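Local coordinates for halorhodopsin (Halobacterium salinarum, PDB 2JAF), which pumps chloride ions into the cell across the membrane, driven by light absorbed by its bound retinal, at residues 89-95 with 155-161; 104-109 with 214-219; 112-117 with 141-145; 94-98 with 218-222. The protein carries 2 engineered substitutions. All coordinates share one frame. Numbering follows the deposited sequence.

Contact 1. Residues 89-95 with 155-161. With BOG (octyl beta-D-glucopyranoside), chain F.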
# COMPACT_ATOMS: atom_id res chain seq x y z
N ILE A 89 -3.51 -25.25 1.02
CA ILE A 89 -2.24 -25.16 1.74
C ILE A 89 -2.00 -26.44 2.53
O ILE A 89 -2.89 -26.94 3.19
CB ILE A 89 -2.24 -23.97 2.74
CG1 ILE A 89 -2.72 -22.68 2.06
CG2 ILE A 89 -0.84 -23.79 3.30
CD1 ILE A 89 -1.82 -22.19 0.95
N GLU A 90 -0.78 -26.97 2.45
CA GLU A 90 -0.45 -28.18 3.18
C GLU A 90 -0.02 -27.84 4.60
O GLU A 90 0.92 -27.08 4.79
CB GLU A 90 0.67 -28.94 2.47
CG GLU A 90 0.97 -30.28 3.11
CD GLU A 90 1.99 -31.08 2.31
OE1 GLU A 90 1.74 -31.33 1.11
OE2 GLU A 90 3.03 -31.45 2.88
N MET A 91 -0.70 -28.41 5.59
CA MET A 91 -0.36 -28.13 6.98
C MET A 91 0.90 -28.88 7.39
O MET A 91 1.10 -30.04 7.02
CB MET A 91 -1.53 -28.51 7.89
CG MET A 91 -2.78 -27.67 7.65
SD MET A 91 -2.50 -25.90 7.95
CE MET A 91 -2.04 -25.31 6.32
N PRO A 92 1.78 -28.22 8.16
CA PRO A 92 3.06 -28.76 8.64
C PRO A 92 2.93 -29.72 9.82
O PRO A 92 1.90 -29.77 10.48
CB PRO A 92 3.83 -27.51 9.03
CG PRO A 92 2.74 -26.64 9.59
CD PRO A 92 1.63 -26.81 8.57
N ALA A 93 4.00 -30.48 10.07
CA ALA A 93 4.03 -31.43 11.17
C ALA A 93 3.64 -30.73 12.47
O ALA A 93 4.03 -29.59 12.72
CB ALA A 93 5.44 -32.02 11.30
N GLY A 94 2.87 -31.43 13.30
CA GLY A 94 2.44 -30.85 14.56
C GLY A 94 1.02 -30.33 14.50
O GLY A 94 0.32 -30.32 15.52
N HIS A 95 0.58 -29.91 13.32
CA HIS A 95 -0.77 -29.40 13.13
C HIS A 95 -1.74 -30.57 13.19
O HIS A 95 -1.38 -31.69 12.82
CB HIS A 95 -0.88 -28.69 11.77
CG HIS A 95 -2.19 -28.01 11.54
ND1 HIS A 95 -3.35 -28.70 11.25
CD2 HIS A 95 -2.53 -26.70 11.54
CE1 HIS A 95 -4.34 -27.84 11.09
NE2 HIS A 95 -3.87 -26.62 11.26
N THR A 155 4.19 -22.71 5.47
CA THR A 155 4.04 -24.16 5.49
C THR A 155 5.24 -24.96 5.99
O THR A 155 5.11 -26.16 6.22
CB THR A 155 3.71 -24.69 4.09
OG1 THR A 155 4.79 -24.36 3.20
CG2 THR A 155 2.42 -24.08 3.57
N SER A 156 6.38 -24.31 6.16
CA SER A 156 7.58 -25.04 6.58
C SER A 156 7.55 -25.59 7.99
O SER A 156 8.01 -26.71 8.23
CB SER A 156 8.84 -24.19 6.37
OG SER A 156 8.87 -23.07 7.24
N ALA A 157 7.01 -24.82 8.93
CA ALA A 157 6.94 -25.27 10.31
C ALA A 157 5.80 -24.61 11.08
O ALA A 157 5.49 -23.44 10.86
CB ALA A 157 8.28 -24.99 11.02
N LEU A 158 5.18 -25.37 11.97
CA LEU A 158 4.07 -24.88 12.78
C LEU A 158 4.52 -23.67 13.60
O LEU A 158 3.77 -22.70 13.77
CB LEU A 158 3.58 -26.00 13.72
CG LEU A 158 2.26 -25.79 14.47
CD1 LEU A 158 1.13 -25.53 13.47
CD2 LEU A 158 1.95 -27.02 15.32
N LEU A 159 5.75 -23.72 14.10
CA LEU A 159 6.31 -22.63 14.89
C LEU A 159 6.18 -21.26 14.22
O LEU A 159 5.77 -20.28 14.85
CB LEU A 159 7.79 -22.90 15.16
CG LEU A 159 8.60 -21.70 15.67
CD1 LEU A 159 8.08 -21.29 17.04
CD2 LEU A 159 10.08 -22.06 15.73
N PHE A 160 6.53 -21.18 12.94
CA PHE A 160 6.47 -19.92 12.23
C PHE A 160 5.04 -19.44 11.97
O PHE A 160 4.79 -18.23 11.94
CB PHE A 160 7.26 -20.01 10.92
CG PHE A 160 8.73 -20.25 11.14
CD1 PHE A 160 9.50 -19.33 11.84
CD2 PHE A 160 9.34 -21.41 10.66
CE1 PHE A 160 10.86 -19.55 12.06
CE2 PHE A 160 10.70 -21.65 10.88
CZ PHE A 160 11.47 -20.72 11.57
N ARG A 161 4.11 -20.37 11.78
CA ARG A 161 2.71 -19.99 11.56
C ARG A 161 2.24 -19.23 12.81
O ARG A 161 1.64 -18.16 12.71
CB ARG A 161 1.83 -21.22 11.35
CG ARG A 161 2.06 -21.95 10.03
CD ARG A 161 1.14 -23.17 9.90
NE ARG A 161 -0.29 -22.82 9.83
CZ ARG A 161 -0.91 -22.42 8.72
NH1 ARG A 161 -0.24 -22.30 7.58
NH2 ARG A 161 -2.21 -22.13 8.74
C1 BOG F . -1.01 -26.19 17.95
O1 BOG F . 0.06 -25.23 17.93
C2 BOG F . -1.50 -26.49 16.49
O2 BOG F . -1.93 -25.27 15.87
C3 BOG F . -2.65 -27.54 16.54
O3 BOG F . -3.12 -27.82 15.22
C4 BOG F . -2.11 -28.83 17.21
O4 BOG F . -3.14 -29.83 17.27
C5 BOG F . -1.60 -28.50 18.65
O5 BOG F . -0.56 -27.46 18.58
C6 BOG F . -1.04 -29.76 19.33
O6 BOG F . 0.25 -30.13 18.83
C1' BOG F . 0.54 -24.92 19.24
C2' BOG F . 1.23 -23.59 19.22
C3' BOG F . 0.32 -22.57 19.87
C4' BOG F . 0.94 -21.19 19.90
C5' BOG F . -0.01 -20.19 20.56
C6' BOG F . 0.43 -18.77 20.28
C7' BOG F . -0.49 -17.76 20.91
C8' BOG F . -0.01 -16.36 20.61
O HOH W 1 3.48 -28.03 5.12
O HOH W 2 6.14 -28.11 12.14
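The tip of the extracellular beta hairpin formed by strands 87-90 and 101-104, characteristic of microbial rhodopsins, folds over the start of helix 158-180. Its chain reverses at a type II turn from Pro92 to His95, closed by His95 N to Pro92 O at 3.1 Å. Pro92 points its rigid, apolar ring at the other segment: its CB lies 3.4 Å from Thr155 O, while its CG reaches 3.6 Å from Leu158 N and 3.8 Å from Arg161 CD. Leu158, in the first turn of the helix after the N-cap residue Ala157, extends its flexible side chain along the turn, with CD2 3.5 Å from Gly94 C and CD1 4.1 Å from His95 CB. Glycine suits position 94, the third residue of the turn, because at its positive phi a CB would jam against Ala93 O; a CB would also crowd Leu158 CD2. Thr155 turns its methyl to the strand, CG2 lying 3.3 Å from Ile89 CG2. Arg161 presents one face of its guanidinium to Met91 CE, while its nitrogens bond to the carbonyls of Ala152, Thr154 and Glu219. The backbones are linked through water: one molecule donates to Glu90 O (2.8 Å) and Thr155 O (2.7 Å), and another donates to Ala93 O at 2.6 Å and accepts from Leu158 N at 2.9 Å.

Contact 2. Residues 104-109 with 214-219. With PLM (palmitic acid), chain E.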
# COMPACT_ATOMS: atom_id res chain seq x y z
N SER A 104 -7.76 -22.57 2.16
CA SER A 104 -7.45 -21.30 2.80
C SER A 104 -8.07 -20.12 2.05
O SER A 104 -7.71 -19.85 0.91
CB SER A 104 -5.94 -21.11 2.88
OG SER A 104 -5.61 -19.82 3.39
N GLN A 105 -8.99 -19.42 2.70
CA GLN A 105 -9.64 -18.26 2.09
C GLN A 105 -8.71 -17.08 2.35
O GLN A 105 -9.07 -16.13 3.05
CB GLN A 105 -11.01 -18.01 2.74
CG GLN A 105 -11.98 -19.18 2.64
CD GLN A 105 -13.36 -18.87 3.20
OE1 GLN A 105 -13.48 -18.31 4.30
NE2 GLN A 105 -14.40 -19.23 2.46
N TRP A 106 -7.52 -17.14 1.78
CA TRP A 106 -6.53 -16.09 1.98
C TRP A 106 -6.93 -14.72 1.43
O TRP A 106 -6.33 -13.71 1.80
CB TRP A 106 -5.16 -16.51 1.43
CG TRP A 106 -5.10 -16.78 -0.04
CD1 TRP A 106 -5.17 -18.00 -0.66
CD2 TRP A 106 -4.88 -15.82 -1.08
NE1 TRP A 106 -5.01 -17.86 -2.01
CE2 TRP A 106 -4.83 -16.53 -2.30
CE3 TRP A 106 -4.73 -14.43 -1.10
CZ2 TRP A 106 -4.62 -15.90 -3.53
CZ3 TRP A 106 -4.52 -13.80 -2.33
CH2 TRP A 106 -4.47 -14.54 -3.52
N GLY A 107 -7.92 -14.70 0.56
CA GLY A 107 -8.38 -13.43 0.02
C GLY A 107 -9.00 -12.59 1.13
O GLY A 107 -9.04 -11.37 1.04
N ARG A 108 -9.49 -13.24 2.18
CA ARG A 108 -10.07 -12.46 3.28
C ARG A 108 -8.97 -11.63 3.92
O ARG A 108 -9.10 -10.42 4.09
CB ARG A 108 -10.68 -13.37 4.35
CG ARG A 108 -11.99 -14.04 3.99
CD ARG A 108 -12.53 -14.81 5.21
NE ARG A 108 -13.75 -15.56 4.94
CZ ARG A 108 -14.98 -15.05 4.97
NH1 ARG A 108 -15.18 -13.76 5.25
NH2 ARG A 108 -16.02 -15.83 4.74
N TYR A 109 -7.86 -12.29 4.25
CA TYR A 109 -6.74 -11.64 4.91
C TYR A 109 -6.18 -10.51 4.05
O TYR A 109 -5.85 -9.43 4.55
CB TYR A 109 -5.67 -12.69 5.25
CG TYR A 109 -6.26 -14.00 5.74
CD1 TYR A 109 -7.40 -14.01 6.56
CD2 TYR A 109 -5.72 -15.23 5.36
CE1 TYR A 109 -7.98 -15.21 6.99
CE2 TYR A 109 -6.29 -16.43 5.78
CZ TYR A 109 -7.42 -16.41 6.59
OH TYR A 109 -8.00 -17.60 7.00
N TRP A 214 -9.74 -17.61 13.74
CA TRP A 214 -8.53 -18.15 13.11
C TRP A 214 -7.91 -19.25 13.96
O TRP A 214 -7.57 -20.33 13.46
CB TRP A 214 -7.48 -17.05 12.91
CG TRP A 214 -6.41 -17.41 11.90
CD1 TRP A 214 -6.42 -17.15 10.57
CD2 TRP A 214 -5.18 -18.12 12.16
NE1 TRP A 214 -5.28 -17.65 9.97
CE2 TRP A 214 -4.51 -18.25 10.92
CE3 TRP A 214 -4.59 -18.66 13.31
CZ2 TRP A 214 -3.26 -18.90 10.81
CZ3 TRP A 214 -3.35 -19.31 13.19
CH2 TRP A 214 -2.71 -19.42 11.95
N ALA A 215 -7.78 -18.97 15.26
CA ALA A 215 -7.20 -19.92 16.20
C ALA A 215 -8.05 -21.18 16.42
O ALA A 215 -7.50 -22.28 16.55
CB ALA A 215 -6.95 -19.24 17.54
N VAL A 216 -9.36 -21.02 16.49
CA VAL A 216 -10.25 -22.16 16.71
C VAL A 216 -10.47 -22.97 15.44
O VAL A 216 -10.62 -24.20 15.49
CB VAL A 216 -11.61 -21.69 17.28
CG1 VAL A 216 -12.59 -22.86 17.37
CG2 VAL A 216 -11.39 -21.08 18.66
N GLY A 217 -10.47 -22.28 14.30
CA GLY A 217 -10.69 -22.92 13.01
C GLY A 217 -9.57 -23.79 12.45
O GLY A 217 -8.52 -23.96 13.05
N VAL A 218 -9.82 -24.31 11.25
CA VAL A 218 -8.90 -25.21 10.56
C VAL A 218 -7.46 -24.75 10.33
O VAL A 218 -6.55 -25.58 10.34
CB VAL A 218 -9.51 -25.65 9.19
CG1 VAL A 218 -9.67 -24.43 8.28
CG2 VAL A 218 -8.64 -26.70 8.55
N GLU A 219 -7.25 -23.46 10.13
CA GLU A 219 -5.89 -22.98 9.90
C GLU A 219 -5.11 -22.78 11.19
O GLU A 219 -3.88 -22.68 11.18
CB GLU A 219 -5.94 -21.69 9.07
CG GLU A 219 -6.60 -21.91 7.71
CD GLU A 219 -6.70 -20.66 6.86
OE1 GLU A 219 -5.70 -20.27 6.21
OE2 GLU A 219 -7.79 -20.06 6.84
C1 PLM E . -1.32 -19.21 -2.91
O1 PLM E . -2.15 -19.61 -3.74
O2 PLM E . -0.33 -19.90 -2.57
C2 PLM E . -1.53 -17.82 -2.32
C3 PLM E . -0.57 -16.70 -2.72
C4 PLM E . -1.04 -15.43 -2.01
C5 PLM E . -0.21 -14.19 -2.28
C6 PLM E . -0.62 -13.47 -3.55
C7 PLM E . -1.14 -12.07 -3.31
C8 PLM E . -1.52 -11.39 -4.60
C9 PLM E . -2.02 -9.98 -4.33
CA PLM E . -2.42 -9.25 -5.60
CB PLM E . -2.73 -7.76 -5.52
CC PLM E . -1.60 -6.86 -5.05
CD PLM E . -2.04 -5.41 -5.07
CE PLM E . -0.91 -4.50 -4.59
CF PLM E . -1.51 -3.42 -3.70
CG PLM E . -0.45 -2.48 -3.17
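Glu219 holds the two segments together with both carboxylate oxygens. Tyr109 OH donates to Glu219 OE2 at 2.5 Å, a very short hydrogen bond, and Ser104 OG donates to Glu219 OE1 at 2.9 Å. A glutamate suits this buried spot because its extended side chain spans the gap from the loop after helix 193-216 and offers an acceptor to each hydroxyl; its backbone O is bonded to Arg161. Within 104-109, Arg108 NE donates to Gln105 OE1 at 2.8 Å, almost linearly, so that the arginine is steadied just as helix 106-127 begins; its other nitrogens bond to Tyr77, Ser231 and Ser235. Farther out, the aromatic rings meet. Trp214 turns its edge toward the face of Tyr109 in an offset edge-to-face pair, with the tyrosine and five-membered ring centroids 5.7 Å apart and the planes at 66°. Tyrosine thus does double duty, with a ring for packing and a hydroxyl for Glu219. A palmitate lies over one face of Trp106, its C2 3.5 Å from Trp106 NE1. Since Trp214 also touches retinal, the arrangement joins the chromophore pocket to the polar network on the extracellular side that is typical of microbial rhodopsins.

Contact 3. Residues 112-117 with 141-145. With RET (retinal), chain G; PLM (palmitic acid), chain D.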
# COMPACT_ATOMS: atom_id res chain seq x y z
N TRP A 112 -8.62 -7.43 3.84
CA TRP A 112 -8.74 -6.74 5.12
C TRP A 112 -7.73 -5.59 5.14
O TRP A 112 -7.93 -4.58 5.81
CB TRP A 112 -8.44 -7.67 6.31
CG TRP A 112 -9.47 -8.73 6.59
CD1 TRP A 112 -10.77 -8.74 6.16
CD2 TRP A 112 -9.30 -9.91 7.38
NE1 TRP A 112 -11.41 -9.87 6.63
CE2 TRP A 112 -10.53 -10.60 7.38
CE3 TRP A 112 -8.21 -10.46 8.08
CZ2 TRP A 112 -10.71 -11.82 8.06
CZ3 TRP A 112 -8.39 -11.67 8.76
CH2 TRP A 112 -9.63 -12.33 8.74
N ALA A 113 -6.63 -5.76 4.39
CA ALA A 113 -5.58 -4.76 4.32
C ALA A 113 -6.06 -3.45 3.70
O ALA A 113 -5.39 -2.42 3.80
CB ALA A 113 -4.37 -5.31 3.54
N LEU A 114 -7.22 -3.49 3.05
CA LEU A 114 -7.80 -2.29 2.46
C LEU A 114 -9.07 -1.88 3.21
O LEU A 114 -9.29 -0.70 3.47
CB LEU A 114 -8.13 -2.51 0.98
CG LEU A 114 -8.82 -1.33 0.28
CD1 LEU A 114 -7.91 -0.11 0.28
CD2 LEU A 114 -9.19 -1.73 -1.14
N SER A 115 -9.90 -2.86 3.57
CA SER A 115 -11.14 -2.55 4.28
C SER A 115 -10.94 -2.09 5.72
O SER A 115 -11.65 -1.18 6.17
CB SER A 115 -12.09 -3.76 4.26
OG SER A 115 -11.56 -4.86 4.99
N THR A 116 -10.01 -2.68 6.47
CA THR A 116 -9.85 -2.23 7.85
C THR A 116 -9.29 -0.81 7.90
O THR A 116 -9.66 -0.03 8.78
CB THR A 116 -9.03 -3.24 8.73
OG1 THR A 116 -7.79 -3.59 8.12
CG2 THR A 116 -9.84 -4.50 8.94
N PRO A 117 -8.40 -0.45 6.96
CA PRO A 117 -7.90 0.92 7.01
C PRO A 117 -9.04 1.91 6.72
O PRO A 117 -9.05 3.03 7.24
CB PRO A 117 -6.82 0.93 5.93
CG PRO A 117 -6.25 -0.45 6.06
CD PRO A 117 -7.51 -1.30 6.15
N ASP A 141 -2.19 -1.34 11.24
CA ASP A 141 -3.29 -2.16 10.77
C ASP A 141 -2.85 -3.00 9.58
O ASP A 141 -3.15 -4.19 9.50
CB ASP A 141 -4.47 -1.28 10.38
CG ASP A 141 -5.71 -2.08 10.04
OD1 ASP A 141 -6.39 -2.56 10.98
OD2 ASP A 141 -5.99 -2.23 8.84
N ILE A 142 -2.12 -2.38 8.66
CA ILE A 142 -1.64 -3.10 7.49
C ILE A 142 -0.70 -4.21 7.93
O ILE A 142 -0.74 -5.32 7.40
CB ILE A 142 -0.94 -2.14 6.50
CG1 ILE A 142 -1.99 -1.20 5.88
CG2 ILE A 142 -0.24 -2.92 5.40
CD1 ILE A 142 -1.42 -0.08 5.02
N GLY A 143 0.14 -3.92 8.93
CA GLY A 143 1.06 -4.92 9.44
C GLY A 143 0.31 -6.11 10.03
O GLY A 143 0.70 -7.26 9.83
N MET A 144 -0.77 -5.83 10.75
CA MET A 144 -1.57 -6.89 11.35
C MET A 144 -2.12 -7.79 10.26
O MET A 144 -2.06 -9.02 10.34
CB MET A 144 -2.73 -6.28 12.17
CG MET A 144 -3.77 -7.28 12.70
SD MET A 144 -5.22 -6.44 13.41
CE MET A 144 -6.11 -6.05 11.91
N CYS A 145 -2.64 -7.17 9.20
CA CYS A 145 -3.22 -7.93 8.10
C CYS A 145 -2.22 -8.76 7.31
O CYS A 145 -2.50 -9.92 7.00
CB CYS A 145 -3.95 -6.98 7.15
SG CYS A 145 -5.41 -6.24 7.88
C1 RET G . -5.85 -12.45 12.22
C2 RET G . -4.82 -13.62 12.61
C3 RET G . -3.53 -13.18 13.33
C4 RET G . -3.87 -12.43 14.70
C5 RET G . -4.93 -11.26 14.57
C6 RET G . -5.92 -11.25 13.38
C7 RET G . -6.84 -10.06 13.25
C8 RET G . -7.72 -9.68 12.29
C9 RET G . -8.69 -8.63 12.43
C10 RET G . -9.52 -8.59 11.30
C11 RET G . -10.57 -7.71 11.15
C12 RET G . -11.37 -7.79 10.00
C13 RET G . -12.45 -6.86 9.71
C14 RET G . -13.08 -7.12 8.46
C15 RET G . -13.97 -6.29 7.83
C16 RET G . -5.31 -11.91 10.85
C17 RET G . -7.28 -13.18 12.01
C18 RET G . -4.90 -10.23 15.68
C19 RET G . -8.87 -7.80 13.82
C20 RET G . -12.88 -5.75 10.69
C1 PLM D . -9.83 -8.69 -4.10
O1 PLM D . -10.00 -9.38 -5.12
O2 PLM D . -10.79 -8.27 -3.42
C2 PLM D . -8.40 -8.37 -3.70
C3 PLM D . -8.10 -6.91 -3.41
C4 PLM D . -6.63 -6.81 -3.00
C5 PLM D . -6.28 -5.37 -2.70
C6 PLM D . -5.68 -5.19 -1.32
C7 PLM D . -5.13 -3.78 -1.31
C8 PLM D . -4.48 -3.43 0.01
C9 PLM D . -3.98 -2.00 -0.04
CA PLM D . -3.30 -1.61 1.25
CB PLM D . -3.08 -0.13 1.56
CC PLM D . -4.32 0.74 1.70
CD PLM D . -3.87 2.15 2.06
CE PLM D . -5.07 3.07 2.24
CF PLM D . -4.56 4.50 2.37
CG PLM D . -5.72 5.47 2.55
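Two neighbouring transmembrane helices of the seven-helix rhodopsin fold, 106-127 and 131-153, run roughly antiparallel, with 147° between the N-to-C directions of these short segments and their axes 8.9 Å apart at closest approach. Trp112 places one indole face against retinal, with CD1 3.6 Å from RET C14, while its CB rests 3.7 Å from Cys145 SG. Ala113 is small enough to let the backbones close to 5.3 Å between its CA and that of Ile142; its CB is 4.0 Å from Cys145 CB. Thr116 faces both ways. Its CG2 lies 3.6 Å from RET C13, and its OG1 lies only 2.4 Å from Asp141 OD2 and 2.5 Å from Trp112 O; its one proton can serve either acceptor. A threonine–aspartate pair between these two helices is also found in bacteriorhodopsin. Pro117 suits a kinked helix because it has no amide hydrogen to give to the preceding turn. Its CG packs 4.3 Å from Ile142 CG1, and its CD comes within 3.2 Å of Asp141 OD2.

Contact 4. Residues 94-98 with 218-222. With BOG (octyl beta-D-glucopyranoside), chain F.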
# COMPACT_ATOMS: atom_id res chain seq x y z
N GLY A 94 2.87 -31.43 13.30
CA GLY A 94 2.44 -30.85 14.56
C GLY A 94 1.02 -30.33 14.50
O GLY A 94 0.32 -30.32 15.52
N HIS A 95 0.58 -29.91 13.32
CA HIS A 95 -0.77 -29.40 13.13
C HIS A 95 -1.74 -30.57 13.19
O HIS A 95 -1.38 -31.69 12.82
CB HIS A 95 -0.88 -28.69 11.77
CG HIS A 95 -2.19 -28.01 11.54
ND1 HIS A 95 -3.35 -28.70 11.25
CD2 HIS A 95 -2.53 -26.70 11.54
CE1 HIS A 95 -4.34 -27.84 11.09
NE2 HIS A 95 -3.87 -26.62 11.26
N ALA A 96 -2.96 -30.32 13.66
CA ALA A 96 -3.96 -31.37 13.76
C ALA A 96 -4.20 -32.07 12.43
O ALA A 96 -4.55 -33.25 12.40
CB ALA A 96 -5.28 -30.79 14.29
N LEU A 97 -4.00 -31.35 11.33
CA LEU A 97 -4.20 -31.91 10.00
C LEU A 97 -2.89 -31.95 9.21
O LEU A 97 -2.89 -31.79 8.00
CB LEU A 97 -5.23 -31.07 9.24
CG LEU A 97 -6.56 -30.90 9.98
CD1 LEU A 97 -7.45 -29.89 9.27
CD2 LEU A 97 -7.25 -32.24 10.10
N ALA A 98 -1.78 -32.14 9.92
CA ALA A 98 -0.47 -32.19 9.28
C ALA A 98 -0.47 -33.21 8.14
O ALA A 98 -0.99 -34.31 8.30
CB ALA A 98 0.59 -32.56 10.30
N VAL A 218 -9.82 -24.31 11.25
CA VAL A 218 -8.90 -25.21 10.56
C VAL A 218 -7.46 -24.75 10.33
O VAL A 218 -6.55 -25.58 10.34
CB VAL A 218 -9.51 -25.65 9.19
CG1 VAL A 218 -9.67 -24.43 8.28
CG2 VAL A 218 -8.64 -26.70 8.55
N GLU A 219 -7.25 -23.46 10.13
CA GLU A 219 -5.89 -22.98 9.90
C GLU A 219 -5.11 -22.78 11.19
O GLU A 219 -3.88 -22.68 11.18
CB GLU A 219 -5.94 -21.69 9.07
CG GLU A 219 -6.60 -21.91 7.71
CD GLU A 219 -6.70 -20.66 6.86
OE1 GLU A 219 -5.70 -20.27 6.21
OE2 GLU A 219 -7.79 -20.06 6.84
N GLY A 220 -5.83 -22.74 12.31
CA GLY A 220 -5.20 -22.57 13.61
C GLY A 220 -5.09 -23.89 14.35
O GLY A 220 -4.39 -24.80 13.89
N LEU A 221 -5.79 -24.01 15.47
CA LEU A 221 -5.75 -25.24 16.27
C LEU A 221 -6.62 -26.34 15.67
O LEU A 221 -6.49 -27.51 16.04
CB LEU A 221 -6.23 -24.95 17.70
CG LEU A 221 -5.41 -23.96 18.54
CD1 LEU A 221 -6.15 -23.66 19.84
CD2 LEU A 221 -4.03 -24.53 18.82
N ALA A 222 -7.50 -25.96 14.75
CA ALA A 222 -8.41 -26.90 14.11
C ALA A 222 -9.32 -27.61 15.11
O ALA A 222 -9.54 -28.82 15.03
CB ALA A 222 -7.61 -27.93 13.28
C1 BOG F . -1.01 -26.19 17.95
O1 BOG F . 0.06 -25.23 17.93
C2 BOG F . -1.50 -26.49 16.49
O2 BOG F . -1.93 -25.27 15.87
C3 BOG F . -2.65 -27.54 16.54
O3 BOG F . -3.12 -27.82 15.22
C4 BOG F . -2.11 -28.83 17.21
O4 BOG F . -3.14 -29.83 17.27
C5 BOG F . -1.60 -28.50 18.65
O5 BOG F . -0.56 -27.46 18.58
C6 BOG F . -1.04 -29.76 19.33
O6 BOG F . 0.25 -30.13 18.83
C1' BOG F . 0.54 -24.92 19.24
C2' BOG F . 1.23 -23.59 19.22
C3' BOG F . 0.32 -22.57 19.87
C4' BOG F . 0.94 -21.19 19.90
C5' BOG F . -0.01 -20.19 20.56
C6' BOG F . 0.43 -18.77 20.28
C7' BOG F . -0.49 -17.76 20.91
C8' BOG F . -0.01 -16.36 20.61
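Two extracellular loops meet here: a type I turn from His95 to Ala98 in the beta hairpin, and the link between helices 193-216 and 227-255. Hydrogen bonding centres on His95, whose imidazole has a nitrogen for each loop. ND1 accepts from Leu97 N at 2.7 Å, which steadies the turn, and NE2 is the donor in a weak bond to Val218 O, 3.0 Å long and bent to 126°. Apolar contacts lie beside the CE1 end of the ring. Leu97 CD1 reaches Val218 CG2 at 3.5 Å, and the CB atoms of Ala96 and Ala222 touch at 3.8 Å; short methyl side chains suit this close approach of the backbones, 6.3 Å between their CA atoms. Glu219 instead turns its side chain away, to Ser104 and Tyr109. The third kind of contact runs through the detergent octyl glucoside, whose sugar bridges the loops. BOG O2 donates to Gly220 O at 3.2 Å, and BOG O3 lies over one face of His95 and accepts from Ala96 N at 3.0 Å.

Contact 3 sits in the membrane core, its centre about 7 Å from the chain's; those of contacts 1 and 4, near the extracellular surface, lie at about 25 and 24 Å, that of contact 2 at about 13 Å. The chemistry changes accordingly: water and detergent bridge the outer loops, charged and hydroxyl groups with aromatics fill the middle, and close helix packing against retinal, with one buried threonine–aspartate pair, marks the interior. Contacts 2 and 3 share helix 106-127, and both touch retinal. Contacts 1 and 4 share Gly94 and His95, and contacts 2 and 4 share Val218 and Glu219. Arg161 NH2 and Glu219 O, 3.0 Å apart, tie contact 1 to contacts 2 and 4.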